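Local coordinates for Beta/gama crystallin family protein (Methanosarcina acetivorans, PDB 3HZ2) that binds calcium ions through a single archaeal betagamma-crystallin domain built from two Greek key motifs, at residues S36-K41 with W45-Y50; W58-G63 with E69-P74. One frame throughout, in Å; residues are numbered along the deposited sequence.

Contact 1. Residues S36-K41 with W45-Y50; sequences SSIKVK and WRFYEY. With CA (calcium ion), chain E; CA (calcium ion), chain F.
Strands 37-42 and 45-48 belong to different sheets and face each other across the core, drawing closest at Val-40 and Trp-45, whose CA atoms lie 7.6 Å apart, too far for backbone pairing; side chains alone join them. Ile-38 and Phe-47 approach from opposite directions. The methyl CD1 of Ile-38 sits over one face of the Phe-47 ring, offset toward the rim, 4.0 Å from the ring centroid and 19° from its normal, a CH-pi contact. The second branch of Ile-38 also touches the ring, its CG2 lying 4.0 Å from Phe-47 CZ; with CG1 anti to the carbonyl carbon (chi1 -57°), the longer branch is the one carried over the face. Both side chains are wholly hydrocarbon, which suits a buried place, and the flat ring offers a face on which the methyl can lie. Nearer the connecting turn the short, branched Val-40 faces the broader Trp-45: its CG1 meets Trp-45 CD1 obliquely at 3.8 Å. Beyond this apolar patch the segments part toward two calcium ions. Ser-36 OG binds one at 2.5 Å, in a site completed by Glu-9, Lys-34, Asn-76 and three waters; the backbone oxygen Glu-49 O binds the other at 2.4 Å, with Asp-33, Ser-77, Ser-79 and two waters. Ser-36 and Ser-37 form a classic beta bulge opposite Tyr-8 of strand 4-8. Around the core, Val-5 of that strand touches Ile-38 and Trp-45, Leu-60 of strand 56-60 packs on Ile-38 and Phe-47, and Phe-81 of strand 80-83 touches Trp-45.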
loop_
_atom_site.group_PDB
_atom_site.type_symbol
_atom_site.label_atom_id
_atom_site.label_comp_id
_atom_site.label_asym_id
_atom_site.label_seq_id
_atom_site.Cartn_x
_atom_site.Cartn_y
_atom_site.Cartn_z
ATOM N N SER A 36 -3.783 3.401 -5.487
ATOM C CA SER A 36 -3.621 4.835 -5.721
ATOM C C SER A 36 -3.714 5.719 -4.484
ATOM O O SER A 36 -3.359 6.897 -4.530
ATOM C CB SER A 36 -4.644 5.307 -6.739
ATOM O OG SER A 36 -4.378 4.705 -7.982
ATOM N N SER A 37 -4.224 5.167 -3.392
ATOM C CA SER A 37 -4.307 5.912 -2.143
ATOM C C SER A 37 -4.112 4.909 -1.014
ATOM O O SER A 37 -4.406 3.722 -1.168
ATOM C CB SER A 37 -5.647 6.664 -2.023
ATOM O OG SER A 37 -6.760 5.804 -2.131
ATOM N N ILE A 38 -3.594 5.383 0.113
ATOM C CA ILE A 38 -3.302 4.503 1.234
ATOM C C ILE A 38 -3.544 5.173 2.581
ATOM O O ILE A 38 -3.368 6.381 2.726
ATOM C CB ILE A 38 -1.811 4.068 1.206
ATOM C CG1 ILE A 38 -1.483 3.377 -0.120
ATOM C CG2 ILE A 38 -1.505 3.155 2.394
ATOM C CD1 ILE A 38 0.006 3.143 -0.341
ATOM N N LYS A 39 -3.940 4.369 3.564
ATOM C CA LYS A 39 -4.153 4.860 4.922
ATOM C C LYS A 39 -3.394 3.955 5.883
ATOM O O LYS A 39 -3.791 2.813 6.100
ATOM C CB LYS A 39 -5.636 4.834 5.296
ATOM C CG LYS A 39 -6.490 5.906 4.654
ATOM C CD LYS A 39 -7.899 5.848 5.229
ATOM C CE LYS A 39 -8.862 6.754 4.487
ATOM N NZ LYS A 39 -10.230 6.669 5.097
ATOM N N VAL A 40 -2.296 4.451 6.446
ATOM C CA VAL A 40 -1.536 3.655 7.399
ATOM C C VAL A 40 -2.099 3.979 8.780
ATOM O O VAL A 40 -1.806 5.030 9.345
ATOM C CB VAL A 40 -0.031 4.001 7.370
ATOM C CG1 VAL A 40 0.712 3.169 8.413
ATOM C CG2 VAL A 40 0.541 3.725 5.983
ATOM N N LYS A 41 -2.922 3.077 9.301
ATOM C CA LYS A 41 -3.553 3.257 10.603
ATOM C C LYS A 41 -2.536 3.162 11.731
ATOM O O LYS A 41 -2.602 3.909 12.709
ATOM C CB LYS A 41 -4.640 2.197 10.806
ATOM C CG LYS A 41 -5.663 2.125 9.680
ATOM C CD LYS A 41 -6.429 3.430 9.534
ATOM C CE LYS A 41 -7.238 3.736 10.787
ATOM N NZ LYS A 41 -7.951 5.042 10.695
ATOM N N TRP A 45 4.889 0.620 7.045
ATOM C CA TRP A 45 4.775 -0.372 5.990
ATOM C C TRP A 45 5.640 -0.064 4.780
ATOM O O TRP A 45 5.793 1.092 4.382
ATOM C CB TRP A 45 3.319 -0.497 5.543
ATOM C CG TRP A 45 2.401 -1.029 6.603
ATOM C CD1 TRP A 45 1.924 -0.359 7.692
ATOM C CD2 TRP A 45 1.850 -2.346 6.667
ATOM N NE1 TRP A 45 1.104 -1.181 8.432
ATOM C CE2 TRP A 45 1.041 -2.406 7.824
ATOM C CE3 TRP A 45 1.960 -3.486 5.856
ATOM C CZ2 TRP A 45 0.344 -3.562 8.191
ATOM C CZ3 TRP A 45 1.269 -4.635 6.222
ATOM C CH2 TRP A 45 0.469 -4.663 7.382
ATOM N N ARG A 46 6.195 -1.118 4.197
ATOM C CA ARG A 46 7.042 -1.002 3.021
ATOM C C ARG A 46 6.300 -1.517 1.797
ATOM O O ARG A 46 5.773 -2.633 1.806
ATOM C CB ARG A 46 8.325 -1.806 3.222
ATOM C CG ARG A 46 9.198 -1.888 1.987
ATOM C CD ARG A 46 10.563 -2.451 2.340
ATOM N NE ARG A 46 11.284 -1.567 3.249
ATOM C CZ ARG A 46 12.519 -1.795 3.679
ATOM N NH1 ARG A 46 13.162 -2.882 3.279
ATOM N NH2 ARG A 46 13.114 -0.935 4.496
ATOM N N PHE A 47 6.263 -0.703 0.746
ATOM C CA PHE A 47 5.581 -1.073 -0.486
ATOM C C PHE A 47 6.592 -1.321 -1.598
ATOM O O PHE A 47 7.463 -0.493 -1.847
ATOM C CB PHE A 47 4.591 0.028 -0.883
ATOM C CG PHE A 47 3.560 0.307 0.174
ATOM C CD1 PHE A 47 3.866 1.112 1.268
ATOM C CD2 PHE A 47 2.306 -0.297 0.114
ATOM C CE1 PHE A 47 2.938 1.312 2.293
ATOM C CE2 PHE A 47 1.373 -0.106 1.133
ATOM C CZ PHE A 47 1.691 0.699 2.225
ATOM N N TYR A 48 6.465 -2.471 -2.251
ATOM C CA TYR A 48 7.368 -2.880 -3.325
ATOM C C TYR A 48 6.714 -2.795 -4.691
ATOM O O TYR A 48 5.504 -2.978 -4.824
ATOM C CB TYR A 48 7.827 -4.319 -3.094
ATOM C CG TYR A 48 8.847 -4.485 -1.993
ATOM C CD1 TYR A 48 10.212 -4.389 -2.265
ATOM C CD2 TYR A 48 8.453 -4.770 -0.686
ATOM C CE1 TYR A 48 11.162 -4.583 -1.258
ATOM C CE2 TYR A 48 9.394 -4.964 0.323
ATOM C CZ TYR A 48 10.744 -4.872 0.028
ATOM O OH TYR A 48 11.675 -5.086 1.023
ATOM N N GLU A 49 7.515 -2.537 -5.717
ATOM C CA GLU A 49 6.950 -2.435 -7.048
ATOM C C GLU A 49 6.717 -3.797 -7.699
ATOM O O GLU A 49 6.033 -3.884 -8.694
ATOM C CB GLU A 49 7.832 -1.557 -7.942
ATOM C CG GLU A 49 9.124 -2.189 -8.394
ATOM C CD GLU A 49 9.947 -1.243 -9.247
ATOM O OE1 GLU A 49 9.387 -0.657 -10.198
ATOM O OE2 GLU A 49 11.150 -1.090 -8.971
ATOM N N TYR A 50 7.273 -4.867 -7.149
ATOM C CA TYR A 50 7.065 -6.185 -7.751
ATOM C C TYR A 50 6.499 -7.146 -6.719
ATOM O O TYR A 50 6.672 -6.937 -5.521
ATOM C CB TYR A 50 8.390 -6.725 -8.300
ATOM C CG TYR A 50 8.983 -5.884 -9.413
ATOM C CD1 TYR A 50 10.363 -5.830 -9.611
ATOM C CD2 TYR A 50 8.167 -5.141 -10.266
ATOM C CE1 TYR A 50 10.915 -5.055 -10.627
ATOM C CE2 TYR A 50 8.710 -4.363 -11.289
ATOM C CZ TYR A 50 10.084 -4.325 -11.460
ATOM O OH TYR A 50 10.626 -3.551 -12.460
HETATM CA CA CA E . -5.552 3.090 -9.446
HETATM CA CA CA F . 4.082 -3.405 -10.074
HETATM O O HOH W 1 -5.083 5.336 -10.833
HETATM O O HOH W 2 -6.339 1.221 -11.032
HETATM O O HOH W 3 -7.898 4.039 -10.329
HETATM O O HOH W 4 4.527 -1.772 -12.259
HETATM O O HOH W 5 4.562 -5.628 -11.675
#

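Contact 2. Residues W58-G63 with E69-P74; sequences WDLGPG and ESAGIP
Trp-58 lies against Ile-73 and Pro-74, joining strand 56-60 to the loop that leads from strand 63-65 to strand 80-83 in the second Greek key motif of the betagamma-crystallin domain. Its CG stands anti to the carbonyl carbon (chi1 -60°), which sets the indole out against the loop. Ile-73 CG1 rests over one face of the indole, 3.6 Å from Trp-58 CG, while Pro-74 CD meets the six-membered ring at Trp-58 CZ2, 3.5 Å away. The broad indole can span both residues. Leu-60, two residues along the strand, points to the same side: its CD1 and Ile-73 CD1 meet tip to tip at 4.0 Å, and its CD2 lies 3.4 Å from Ala-71 CB, closer than usual for two carbons, so even alanine's single methyl fits snugly. Trimming Trp-58 to an alanine would probably leave Ile-73 and Pro-74 without the indole they pack on, opening a gap beside the loop. Farther out, Gly-72 N donates a hydrogen bond to Glu-69 O, closing the turn, and glycine takes the positive phi of 76° easily, having no side chain to strain. Val-68 and Ile-78 also touch Ile-73, and Pro-74 O accepts a hydrogen bond from Ser-77 OG, a residue of one calcium site. Trp-58 NE1 and Gly-72 O are poorly aligned for a direct bond; a water in the indole plane bridges them, accepting from Trp-58 NE1 at 2.6 Å and donating to Gly-72 O at 3.0 Å.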
loop_
_atom_site.group_PDB
_atom_site.type_symbol
_atom_site.label_atom_id
_atom_site.label_comp_id
_atom_site.label_asym_id
_atom_site.label_seq_id
_atom_site.Cartn_x
_atom_site.Cartn_y
_atom_site.Cartn_z
ATOM N N TRP A 58 9.202 1.735 -1.007
ATOM C CA TRP A 58 8.935 2.999 -0.328
ATOM C C TRP A 58 8.355 2.683 1.049
ATOM O O TRP A 58 7.458 1.850 1.171
ATOM C CB TRP A 58 7.928 3.814 -1.144
ATOM C CG TRP A 58 8.414 4.142 -2.526
ATOM C CD1 TRP A 58 9.140 5.235 -2.899
ATOM C CD2 TRP A 58 8.256 3.343 -3.706
ATOM N NE1 TRP A 58 9.446 5.167 -4.237
ATOM C CE2 TRP A 58 8.916 4.017 -4.758
ATOM C CE3 TRP A 58 7.622 2.123 -3.976
ATOM C CZ2 TRP A 58 8.961 3.511 -6.064
ATOM C CZ3 TRP A 58 7.667 1.617 -5.274
ATOM C CH2 TRP A 58 8.334 2.315 -6.302
ATOM N N ASP A 59 8.870 3.343 2.082
ATOM C CA ASP A 59 8.396 3.111 3.443
ATOM C C ASP A 59 7.480 4.229 3.916
ATOM O O ASP A 59 7.863 5.398 3.917
ATOM C CB ASP A 59 9.577 2.970 4.405
ATOM C CG ASP A 59 10.480 1.799 4.055
ATOM O OD1 ASP A 59 9.989 0.818 3.456
ATOM O OD2 ASP A 59 11.680 1.852 4.396
ATOM N N LEU A 60 6.268 3.862 4.320
ATOM C CA LEU A 60 5.292 4.837 4.783
ATOM C C LEU A 60 4.891 4.621 6.233
ATOM O O LEU A 60 4.516 3.519 6.628
ATOM C CB LEU A 60 4.036 4.782 3.906
ATOM C CG LEU A 60 4.216 4.949 2.397
ATOM C CD1 LEU A 60 2.849 4.915 1.725
ATOM C CD2 LEU A 60 4.924 6.257 2.094
ATOM N N GLY A 61 4.970 5.690 7.018
ATOM C CA GLY A 61 4.590 5.614 8.414
ATOM C C GLY A 61 3.138 6.025 8.592
ATOM O O GLY A 61 2.461 6.360 7.613
ATOM N N PRO A 62 2.628 6.015 9.831
ATOM C CA PRO A 62 1.240 6.391 10.115
ATOM C C PRO A 62 0.825 7.697 9.453
ATOM O O PRO A 62 1.534 8.698 9.522
ATOM C CB PRO A 62 1.216 6.482 11.637
ATOM C CG PRO A 62 2.193 5.416 12.032
ATOM C CD PRO A 62 3.335 5.661 11.074
ATOM N N GLY A 63 -0.335 7.674 8.809
ATOM C CA GLY A 63 -0.833 8.859 8.140
ATOM C C GLY A 63 -1.670 8.477 6.939
ATOM O O GLY A 63 -1.837 7.290 6.639
ATOM N N GLU A 69 1.365 9.065 -5.133
ATOM C CA GLU A 69 2.448 9.880 -5.652
ATOM C C GLU A 69 2.935 10.904 -4.635
ATOM O O GLU A 69 4.068 11.372 -4.719
ATOM C CB GLU A 69 2.017 10.549 -6.949
ATOM C CG GLU A 69 1.774 9.526 -8.045
ATOM C CD GLU A 69 1.346 10.151 -9.341
ATOM O OE1 GLU A 69 2.166 10.864 -9.963
ATOM O OE2 GLU A 69 0.182 9.928 -9.733
ATOM N N SER A 70 2.088 11.239 -3.665
ATOM C CA SER A 70 2.480 12.189 -2.628
ATOM C C SER A 70 3.492 11.482 -1.732
ATOM O O SER A 70 4.249 12.117 -0.995
ATOM C CB SER A 70 1.266 12.632 -1.802
ATOM O OG SER A 70 0.782 11.580 -0.981
ATOM N N ALA A 71 3.493 10.153 -1.802
ATOM C CA ALA A 71 4.415 9.340 -1.021
ATOM C C ALA A 71 5.591 8.931 -1.904
ATOM O O ALA A 71 6.390 8.069 -1.533
ATOM C CB ALA A 71 3.702 8.105 -0.494
ATOM N N GLY A 72 5.681 9.553 -3.077
ATOM C CA GLY A 72 6.764 9.257 -4.002
ATOM C C GLY A 72 6.604 7.944 -4.747
ATOM O O GLY A 72 7.520 7.497 -5.435
ATOM N N ILE A 73 5.434 7.330 -4.626
ATOM C CA ILE A 73 5.164 6.055 -5.281
ATOM C C ILE A 73 4.431 6.241 -6.608
ATOM O O ILE A 73 3.441 6.963 -6.682
ATOM C CB ILE A 73 4.293 5.157 -4.375
ATOM C CG1 ILE A 73 4.973 4.975 -3.019
ATOM C CG2 ILE A 73 4.049 3.813 -5.047
ATOM C CD1 ILE A 73 4.092 4.299 -1.979
ATOM N N PRO A 74 4.914 5.592 -7.678
ATOM C CA PRO A 74 4.238 5.729 -8.972
ATOM C C PRO A 74 2.839 5.118 -8.883
ATOM O O PRO A 74 2.634 4.114 -8.201
ATOM C CB PRO A 74 5.162 4.976 -9.931
ATOM C CG PRO A 74 5.859 3.977 -9.041
ATOM C CD PRO A 74 6.133 4.771 -7.795
HETATM O O HOH W 6 10.047 6.304 -6.521
#

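How the contacts relate
Contact 1 lies close to the centre of the chain and all its touching residues are buried; contact 2 is farther out and only partly buried. The two share a sheet, since strands 45-48 and 56-60 are neighbours in it: Trp-45 O probably accepts a hydrogen bond from Leu-60 N at 2.8 Å, and on the outer side Arg-46 NE and Asp-59 OD1 form a salt bridge. Inside, Leu-60 is common to both. Contact 1 joins two sheets through apolar carbon contacts alone, with calcium ligands beyond them; contact 2, at the partly exposed edge, holds a loop to a strand and mixes packing with a water-mediated polar link.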